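PDB 4OQ1: cell wall surface anchor family protein from Streptococcus pneumoniae, which is an ancillary pilin, RrgC, built with CnaB-type domains, that anchors the pneumococcal pilus, probably to the cell wall. Local coordinates for residues A[54-59]-A[106-111]. The protein carries 3 engineered substitutions. Sequence-based numbering, arbitrary orientation.
Sequences VWKLDD and GLYYVR
Trp55 and Tyr109 face each other as an antiparallel hydrogen-bonded pair, with Trp55 N to Tyr109 O at 3.0 Å and Tyr109 N to Trp55 O at 2.8 Å. Their side chains leave the sheet on one face and run side by side: CE3 of Trp55 comes within 3.8 Å of CD2 of Tyr109, the rings inclined by 45°. Tyr109 O also lies near the indole plane, at its edge. Farther out, Arg111 CB approaches Trp55 CZ3, and Arg111 NH1 donates to Tyr109 OH at 2.8 Å. On the other face, the Lys56 chain crosses Tyr108 obliquely; its CG, anti to the backbone N (chi1 -178°), is set against CE1 of Tyr108, an atom that CB of Lys56 touches too. Val54 CG2 meets CD1 of the same ring at 3.7 Å, while the Tyr108 hydroxyl bonds to Pro104 O. Leu57 N reaches Leu107 O at 2.8 Å. Beyond that bond, a water joins Lys56 NZ, Leu57 O and Leu107 N.

Strand 120-129 flanks 106-110, and 85-93 flanks 50-56, so this pair lies inside the N-terminal sheet. Helix 66-73 touches Tyr109 through Leu73 and Leu57 through Ile69, and Lys86 makes a cation-pi contact with Trp55. Backbone bonds thus set the register, Trp55 packs with Tyr109 on one face and Tyr108 with Val54 and the aliphatic part of Lys56 on the other, and one water accepts from Lys56 NZ and Leu107 N while donating to Leu57 O.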
ATOM      1  N   VAL A  54      28.834 -21.727  -8.291  1.00 19.33           N
ATOM      2  CA  VAL A  54      29.825 -21.979  -7.258  1.00 22.00           C
ATOM      3  C   VAL A  54      31.284 -21.813  -7.743  1.00 23.31           C
ATOM      4  O   VAL A  54      31.588 -21.813  -8.954  1.00 20.71           O
ATOM      5  CB  VAL A  54      29.654 -23.374  -6.612  1.00 22.64           C
ATOM      6  CG1 VAL A  54      28.255 -23.623  -6.140  1.00 21.81           C
ATOM      7  CG2 VAL A  54      30.112 -24.496  -7.557  1.00 25.63           C
ATOM      8  N   TRP A  55      32.189 -21.707  -6.797  1.00 16.73           N
ATOM      9  CA  TRP A  55      33.575 -21.865  -7.068  1.00 17.28           C
ATOM     10  C   TRP A  55      34.051 -23.038  -6.316  1.00 20.49           C
ATOM     11  O   TRP A  55      33.875 -23.086  -5.092  1.00 18.98           O
ATOM     12  CB  TRP A  55      34.329 -20.651  -6.572  1.00 18.87           C
ATOM     13  CG  TRP A  55      34.090 -19.374  -7.337  1.00 19.53           C
ATOM     14  CD1 TRP A  55      34.903 -18.841  -8.323  1.00 20.40           C
ATOM     15  CD2 TRP A  55      32.992 -18.510  -7.232  1.00 19.74           C
ATOM     16  NE1 TRP A  55      34.387 -17.691  -8.808  1.00 18.44           N
ATOM     17  CE2 TRP A  55      33.198 -17.454  -8.200  1.00 20.56           C
ATOM     18  CE3 TRP A  55      31.832 -18.521  -6.488  1.00 19.09           C
ATOM     19  CZ2 TRP A  55      32.329 -16.410  -8.333  1.00 19.86           C
ATOM     20  CZ3 TRP A  55      30.924 -17.484  -6.618  1.00 19.88           C
ATOM     21  CH2 TRP A  55      31.183 -16.437  -7.547  1.00 20.14           C
ATOM     22  N   LYS A  56      34.772 -23.924  -6.966  1.00 19.77           N
ATOM     23  CA  LYS A  56      35.345 -25.113  -6.289  1.00 21.88           C
ATOM     24  C   LYS A  56      36.772 -24.799  -5.881  1.00 21.89           C
ATOM     25  O   LYS A  56      37.606 -24.386  -6.724  1.00 22.22           O
ATOM     26  CB  LYS A  56      35.310 -26.315  -7.256  1.00 23.15           C
ATOM     27  CG  LYS A  56      35.842 -27.652  -6.658  1.00 25.65           C
ATOM     28  CD  LYS A  56      35.894 -28.815  -7.706  1.00 27.08           C
ATOM     29  CE  LYS A  56      36.198 -30.145  -7.036  1.00 28.67           C
ATOM     30  NZ  LYS A  56      37.425 -30.164  -6.196  1.00 29.88           N
ATOM     31  N   LEU A  57      37.027 -24.866  -4.585  1.00 19.43           N
ATOM     32  CA  LEU A  57      38.287 -24.415  -4.028  1.00 19.43           C
ATOM     33  C   LEU A  57      39.368 -25.494  -4.205  1.00 22.35           C
ATOM     34  O   LEU A  57      39.057 -26.624  -4.228  1.00 22.22           O
ATOM     35  CB  LEU A  57      38.175 -24.009  -2.531  1.00 18.59           C
ATOM     36  CG  LEU A  57      37.106 -23.062  -1.994  1.00 21.44           C
ATOM     37  CD1 LEU A  57      37.251 -22.672  -0.489  1.00 21.62           C
ATOM     38  CD2 LEU A  57      37.110 -21.805  -2.759  1.00 23.73           C
ATOM     39  N   ASP A  58      40.626 -25.070  -4.394  1.00 27.11           N
ATOM     40  CA  ASP A  58      41.786 -25.959  -4.477  1.00 28.82           C
ATOM     41  C   ASP A  58      42.160 -26.488  -3.116  1.00 29.45           C
ATOM     42  O   ASP A  58      41.695 -26.028  -2.120  1.00 27.54           O
ATOM     43  CB  ASP A  58      42.979 -25.221  -5.086  1.00 32.19           C
ATOM     44  CG  ASP A  58      43.510 -24.059  -4.216  1.00 33.21           C
ATOM     45  OD1 ASP A  58      43.791 -24.229  -3.026  1.00 36.81           O
ATOM     46  OD2 ASP A  58      43.694 -22.924  -4.716  1.00 38.36           O
ATOM     47  N   ASP A  59      43.089 -27.412  -3.073  1.00 34.65           N
ATOM     48  CA  ASP A  59      43.470 -28.062  -1.821  1.00 37.01           C
ATOM     49  C   ASP A  59      44.174 -27.219  -0.804  1.00 31.10           C
ATOM     50  O   ASP A  59      44.269 -27.580   0.342  1.00 32.80           O
ATOM     51  CB  ASP A  59      44.341 -29.242  -2.140  1.00 48.15           C
ATOM     52  CG  ASP A  59      43.633 -30.228  -2.992  1.00 52.89           C
ATOM     53  OD1 ASP A  59      42.385 -30.362  -2.842  1.00 54.27           O
ATOM     54  OD2 ASP A  59      44.343 -30.820  -3.812  1.00 53.16           O
ATOM     55  N   GLY A 106      34.030 -32.166  -3.141  1.00 23.91           N
ATOM     56  CA  GLY A 106      34.774 -30.916  -3.206  1.00 22.43           C
ATOM     57  C   GLY A 106      34.384 -29.904  -2.144  1.00 21.44           C
ATOM     58  O   GLY A 106      33.456 -30.111  -1.370  1.00 21.16           O
ATOM     59  N   LEU A 107      35.128 -28.786  -2.075  1.00 22.53           N
ATOM     60  CA  LEU A 107      34.852 -27.747  -1.116  1.00 21.71           C
ATOM     61  C   LEU A 107      34.483 -26.527  -1.971  1.00 19.47           C
ATOM     62  O   LEU A 107      35.190 -26.164  -2.855  1.00 17.89           O
ATOM     63  CB  LEU A 107      36.067 -27.488  -0.259  1.00 24.51           C
ATOM     64  CG  LEU A 107      36.011 -26.323   0.723  1.00 25.62           C
ATOM     65  CD1 LEU A 107      34.917 -26.489   1.743  1.00 30.24           C
ATOM     66  CD2 LEU A 107      37.362 -26.142   1.399  1.00 29.76           C
ATOM     67  N   TYR A 108      33.298 -26.017  -1.734  1.00 20.83           N
ATOM     68  CA  TYR A 108      32.624 -25.127  -2.664  1.00 19.59           C
ATOM     69  C   TYR A 108      32.271 -23.804  -1.973  1.00 17.65           C
ATOM     70  O   TYR A 108      31.926 -23.796  -0.831  1.00 16.01           O
ATOM     71  CB  TYR A 108      31.421 -25.793  -3.146  1.00 20.32           C
ATOM     72  CG  TYR A 108      31.673 -26.982  -4.018  1.00 20.19           C
ATOM     73  CD1 TYR A 108      31.952 -26.854  -5.353  1.00 18.49           C
ATOM     74  CD2 TYR A 108      31.433 -28.275  -3.498  1.00 19.97           C
ATOM     75  CE1 TYR A 108      32.146 -27.972  -6.160  1.00 20.48           C
ATOM     76  CE2 TYR A 108      31.573 -29.410  -4.286  1.00 20.66           C
ATOM     77  CZ  TYR A 108      31.945 -29.266  -5.614  1.00 23.02           C
ATOM     78  OH  TYR A 108      32.077 -30.376  -6.382  1.00 22.87           O
ATOM     79  N   TYR A 109      32.473 -22.669  -2.664  1.00 15.63           N
ATOM     80  CA  TYR A 109      32.096 -21.386  -2.142  1.00 14.23           C
ATOM     81  C   TYR A 109      30.894 -20.890  -2.939  1.00 16.32           C
ATOM     82  O   TYR A 109      30.872 -20.989  -4.184  1.00 14.91           O
ATOM     83  CB  TYR A 109      33.277 -20.394  -2.395  1.00 16.38           C
ATOM     84  CG  TYR A 109      33.018 -18.981  -2.090  1.00 16.18           C
ATOM     85  CD1 TYR A 109      32.632 -18.573  -0.803  1.00 17.49           C
ATOM     86  CD2 TYR A 109      33.318 -17.997  -3.012  1.00 16.44           C
ATOM     87  CE1 TYR A 109      32.406 -17.206  -0.515  1.00 15.78           C
ATOM     88  CE2 TYR A 109      33.064 -16.669  -2.754  1.00 19.06           C
ATOM     89  CZ  TYR A 109      32.676 -16.242  -1.489  1.00 19.42           C
ATOM     90  OH  TYR A 109      32.516 -14.907  -1.145  1.00 20.89           O
ATOM     91  N   VAL A 110      29.920 -20.321  -2.234  1.00 14.96           N
ATOM     92  CA  VAL A 110      28.670 -19.734  -2.842  1.00 15.22           C
ATOM     93  C   VAL A 110      28.593 -18.260  -2.422  1.00 16.02           C
ATOM     94  O   VAL A 110      28.959 -17.909  -1.294  1.00 16.43           O
ATOM     95  CB  VAL A 110      27.424 -20.452  -2.335  1.00 15.30           C
ATOM     96  CG1 VAL A 110      26.109 -19.852  -2.841  1.00 17.56           C
ATOM     97  CG2 VAL A 110      27.527 -21.928  -2.663  1.00 17.22           C
ATOM     98  N   ARG A 111      28.228 -17.423  -3.372  1.00 15.49           N
ATOM     99  CA  ARG A 111      27.942 -16.027  -3.144  1.00 15.64           C
ATOM    100  C   ARG A 111      26.487 -15.599  -3.291  1.00 15.95           C
ATOM    101  O   ARG A 111      26.065 -14.582  -2.725  1.00 17.53           O
ATOM    102  CB  ARG A 111      28.759 -15.230  -4.125  1.00 19.26           C
ATOM    103  CG  ARG A 111      30.099 -14.808  -3.524  1.00 23.32           C
ATOM    104  CD  ARG A 111      30.914 -13.862  -4.397  1.00 24.10           C
ATOM    105  NE  ARG A 111      30.648 -12.464  -4.097  1.00 22.80           N
ATOM    106  CZ  ARG A 111      31.236 -11.787  -3.127  1.00 26.00           C
ATOM    107  NH1 ARG A 111      32.111 -12.396  -2.336  1.00 21.53           N
ATOM    108  NH2 ARG A 111      30.982 -10.495  -2.971  1.00 29.33           N
TER
HETATM  109  O   HOH W   1      37.499 -28.703  -3.890  1.00 20.41           O